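PDB 6UYH: prolyl-tRNA synthetase from Naegleria fowleri, which probably charges proline tRNA with proline in an ATP-dependent reaction, as a class II aminoacyl-tRNA synthetase. Local coordinates for residues P118-I123 and W167-S172. Sequence-based numbering, arbitrary orientation.
With HFG (7-bromo-6-chloro-3-{3-[(2R,3S)-3-hydroxypiperidin-2-yl]-2-oxopropyl}quinazolin-4(3H)-one), chain D; ANP (phosphoaminophosphonic acid-adenylate ester), chain C.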
loop_
_atom_site.group_PDB
_atom_site.type_symbol
_atom_site.label_atom_id
_atom_site.label_comp_id
_atom_site.label_asym_id
_atom_site.label_seq_id
_atom_site.Cartn_x
_atom_site.Cartn_y
_atom_site.Cartn_z
ATOM N N PRO A 118 -5.544 1.971 -15.827
ATOM C CA PRO A 118 -6.313 0.718 -15.930
ATOM C C PRO A 118 -5.417 -0.509 -15.842
ATOM O O PRO A 118 -5.888 -1.648 -15.753
ATOM C CB PRO A 118 -6.952 0.831 -17.314
ATOM C CG PRO A 118 -5.897 1.552 -18.115
ATOM C CD PRO A 118 -5.195 2.504 -17.159
ATOM N N THR A 119 -4.113 -0.240 -15.915
ATOM C CA THR A 119 -2.970 -1.151 -15.911
ATOM C C THR A 119 -1.791 -0.267 -16.313
ATOM O O THR A 119 -2.017 0.819 -16.862
ATOM C CB THR A 119 -3.148 -2.357 -16.851
ATOM O OG1 THR A 119 -1.990 -3.196 -16.746
ATOM C CG2 THR A 119 -3.310 -1.906 -18.306
ATOM N N SER A 120 -0.543 -0.671 -16.048
ATOM C CA SER A 120 0.561 0.287 -16.131
ATOM C C SER A 120 1.579 0.039 -17.249
ATOM O O SER A 120 2.638 0.676 -17.234
ATOM C CB SER A 120 1.286 0.361 -14.788
ATOM O OG SER A 120 0.377 0.806 -13.798
ATOM N N GLU A 121 1.288 -0.830 -18.228
ATOM C CA GLU A 121 2.236 -1.035 -19.325
ATOM C C GLU A 121 2.648 0.284 -19.980
ATOM O O GLU A 121 3.842 0.538 -20.191
ATOM C CB GLU A 121 1.641 -1.963 -20.384
ATOM C CG GLU A 121 1.678 -3.452 -20.038
ATOM C CD GLU A 121 0.528 -3.886 -19.149
ATOM O OE1 GLU A 121 -0.321 -3.044 -18.788
ATOM O OE2 GLU A 121 0.469 -5.082 -18.811
ATOM N N THR A 122 1.668 1.128 -20.337
ATOM C CA THR A 122 1.984 2.364 -21.060
ATOM C C THR A 122 2.517 3.454 -20.141
ATOM O O THR A 122 3.055 4.456 -20.636
ATOM C CB THR A 122 0.763 2.904 -21.819
ATOM O OG1 THR A 122 -0.263 3.286 -20.892
ATOM C CG2 THR A 122 0.224 1.862 -22.812
ATOM N N ILE A 123 2.381 3.265 -18.825
ATOM C CA ILE A 123 2.919 4.183 -17.825
ATOM C C ILE A 123 4.383 3.866 -17.534
ATOM O O ILE A 123 5.185 4.773 -17.293
ATOM C CB ILE A 123 2.066 4.095 -16.541
ATOM C CG1 ILE A 123 0.620 4.501 -16.839
ATOM C CG2 ILE A 123 2.671 4.936 -15.393
ATOM C CD1 ILE A 123 -0.324 4.344 -15.638
ATOM N N TRP A 167 -4.483 -4.365 -6.665
ATOM C CA TRP A 167 -3.733 -5.512 -7.163
ATOM C C TRP A 167 -2.253 -5.288 -6.900
ATOM O O TRP A 167 -1.843 -4.253 -6.369
ATOM C CB TRP A 167 -4.019 -5.771 -8.649
ATOM C CG TRP A 167 -3.398 -4.833 -9.688
ATOM C CD1 TRP A 167 -2.592 -3.736 -9.479
ATOM C CD2 TRP A 167 -3.577 -4.930 -11.104
ATOM N NE1 TRP A 167 -2.253 -3.166 -10.693
ATOM C CE2 TRP A 167 -2.843 -3.882 -11.700
ATOM C CE3 TRP A 167 -4.280 -5.819 -11.929
ATOM C CZ2 TRP A 167 -2.804 -3.691 -13.082
ATOM C CZ3 TRP A 167 -4.242 -5.630 -13.299
ATOM C CH2 TRP A 167 -3.511 -4.572 -13.860
ATOM N N GLN A 168 -1.450 -6.286 -7.252
ATOM C CA GLN A 168 -0.057 -6.051 -7.597
ATOM C C GLN A 168 0.064 -6.315 -9.085
ATOM O O GLN A 168 -0.620 -7.196 -9.618
ATOM C CB GLN A 168 0.928 -6.946 -6.831
ATOM C CG GLN A 168 0.689 -8.476 -6.959
ATOM C CD GLN A 168 1.159 -9.119 -8.285
ATOM O OE1 GLN A 168 0.580 -10.118 -8.728
ATOM N NE2 GLN A 168 2.223 -8.572 -8.895
ATOM N N GLU A 169 0.900 -5.527 -9.758
ATOM C CA GLU A 169 1.296 -5.822 -11.128
ATOM C C GLU A 169 2.817 -5.858 -11.190
ATOM O O GLU A 169 3.496 -4.923 -10.741
ATOM C CB GLU A 169 0.707 -4.806 -12.138
ATOM C CG GLU A 169 1.043 -3.345 -11.819
ATOM C CD GLU A 169 0.410 -2.375 -12.802
ATOM O OE1 GLU A 169 -0.116 -1.335 -12.343
ATOM O OE2 GLU A 169 0.446 -2.651 -14.021
ATOM N N GLY A 170 3.346 -6.950 -11.730
ATOM C CA GLY A 170 4.777 -7.121 -11.917
ATOM C C GLY A 170 5.091 -7.013 -13.399
ATOM O O GLY A 170 4.317 -7.472 -14.232
ATOM N N HIS A 171 6.212 -6.374 -13.710
ATOM C CA HIS A 171 6.646 -6.132 -15.086
ATOM C C HIS A 171 8.138 -6.414 -15.134
ATOM O O HIS A 171 8.922 -5.706 -14.491
ATOM C CB HIS A 171 6.352 -4.688 -15.504
ATOM C CG HIS A 171 4.897 -4.339 -15.492
ATOM N ND1 HIS A 171 4.128 -4.332 -16.636
ATOM C CD2 HIS A 171 4.065 -3.993 -14.478
ATOM C CE1 HIS A 171 2.887 -4.002 -16.330
ATOM N NE2 HIS A 171 2.820 -3.787 -15.028
ATOM N N SER A 172 8.543 -7.437 -15.885
ATOM C CA SER A 172 9.941 -7.827 -15.947
ATOM C C SER A 172 10.449 -7.793 -17.383
ATOM O O SER A 172 9.691 -8.013 -18.329
ATOM C CB SER A 172 10.141 -9.223 -15.367
ATOM O OG SER A 172 9.828 -9.227 -13.989
HETATM O "O4'" HFG D . -4.043 -5.380 -17.753
HETATM C C21 HFG D . -3.912 -6.199 -18.638
HETATM C "C3'" HFG D . -2.635 -6.989 -18.813
HETATM C "C2'" HFG D . -1.792 -7.184 -17.546
HETATM N "N1'" HFG D . -1.223 -5.924 -17.047
HETATM C "C6'" HFG D . -0.300 -6.145 -15.928
HETATM C "C5'" HFG D . -0.972 -6.830 -14.768
HETATM C "C4'" HFG D . -1.648 -8.125 -15.229
HETATM C C39 HFG D . -2.559 -7.870 -16.415
HETATM O "O7'" HFG D . -3.107 -9.109 -16.875
HETATM C "C1'" HFG D . -5.037 -6.467 -19.650
HETATM N N3 HFG D . -5.965 -5.343 -19.744
HETATM C C4 HFG D . -5.503 -4.169 -20.324
HETATM O O11 HFG D . -4.377 -4.093 -20.783
HETATM C C10 HFG D . -6.472 -3.066 -20.281
HETATM C C5 HFG D . -6.152 -1.830 -20.839
HETATM C C2 HFG D . -7.217 -5.437 -19.199
HETATM N N1 HFG D . -8.086 -4.494 -19.126
HETATM C C9 HFG D . -7.710 -3.262 -19.664
HETATM C C8 HFG D . -8.603 -2.197 -19.555
HETATM C C7 HFG D . -8.257 -0.967 -20.090
HETATM BR BR1 HFG D . -9.448 0.482 -19.832
HETATM C C6 HFG D . -7.060 -0.793 -20.752
HETATM CL CL1 HFG D . -6.681 0.709 -21.541
HETATM P PG ANP C . -11.684 -10.311 -16.666
HETATM O O1G ANP C . -12.325 -11.153 -17.666
HETATM O O2G ANP C . -12.191 -8.822 -16.873
HETATM O O3G ANP C . -12.101 -10.893 -15.260
HETATM P PB ANP C . -8.965 -9.251 -17.349
HETATM O O1B ANP C . -8.323 -9.688 -18.580
HETATM O O2B ANP C . -9.677 -7.885 -17.592
HETATM N N3B ANP C . -10.045 -10.349 -16.769
HETATM P PA ANP C . -6.411 -8.588 -16.163
HETATM O O1A ANP C . -5.502 -9.530 -16.850
HETATM O O2A ANP C . -6.339 -7.233 -16.786
HETATM O O3A ANP C . -7.926 -9.065 -16.213
HETATM O "O5'" ANP C . -6.170 -8.414 -14.581
HETATM C "C5'" ANP C . -5.327 -9.215 -13.721
HETATM C "C4'" ANP C . -6.228 -9.902 -12.728
HETATM O "O4'" ANP C . -6.998 -8.917 -12.003
HETATM C "C3'" ANP C . -7.267 -10.798 -13.382
HETATM O "O3'" ANP C . -6.726 -12.089 -13.637
HETATM C "C2'" ANP C . -8.384 -10.837 -12.338
HETATM O "O2'" ANP C . -8.172 -11.906 -11.425
HETATM C "C1'" ANP C . -8.267 -9.454 -11.666
HETATM N N9 ANP C . -9.292 -8.508 -12.087
HETATM C C8 ANP C . -9.568 -8.098 -13.366
HETATM N N7 ANP C . -10.545 -7.230 -13.453
HETATM C C5 ANP C . -10.942 -7.050 -12.134
HETATM C C6 ANP C . -11.939 -6.253 -11.546
HETATM N N6 ANP C . -12.718 -5.407 -12.225
HETATM N N1 ANP C . -12.095 -6.335 -10.205
HETATM C C2 ANP C . -11.285 -7.140 -9.511
HETATM N N3 ANP C . -10.299 -7.923 -9.954
HETATM C C4 ANP C . -10.181 -7.836 -11.283
#
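Ser120 and Glu169 face each other where the turn leading into helix 121-131 runs roughly along strand 164-174, the touching parts 18° apart and the CA atoms of these two residues 7.9 Å from each other. Glu169 reaches from the strand toward the turn and grips Ser120 with both carboxylate oxygens. Its OE2 takes the backbone N of Ser120 (3.0 Å) through the syn lone pair. Its OE1 accepts a short bond from Ser120 OG (2.6 Å), which comes from above the carboxylate plane. The strand itself steadies this carboxylate. His171 NE2 gives a fairly straight bond to Glu169 OE2 (2.8 Å), on the anti side but well out of the carboxylate plane, with the acceptor close to the imidazole plane. OE2 thus accepts two N-H groups, which fix the rotation of the carboxylate. Gln144 of the neighbouring strand 140-149 also bonds to OE1, and Tyr125 on the helix holds His171 ND1.

Strand 164-174 belongs to the antiparallel sheet of the class II synthetase core, and its side chains line the piperidine end of the halofuginone pocket. Thr119 and Glu121 supply polar contacts to the piperidine nitrogen. Thr119 OG1 stands anti to its backbone N (chi1 -179°) and donates to Glu121 OE1 (2.6 Å). It also accepts from N1' of the halofuginone piperidine. Glu121 bends at chi2 (83°), and its OE2 takes the same N1' at 2.6 Å. The carboxylate stands at the edge of the His171 ring, its plane nearly perpendicular to it, with OE2 near CE1. Trp167 brings CH2 to 3.5 Å from Thr119 OG1, which lies at the edge of the indole. The same carbon touches C5' of the piperidine. The neighbouring CZ3 meets O5' of the ATP analogue.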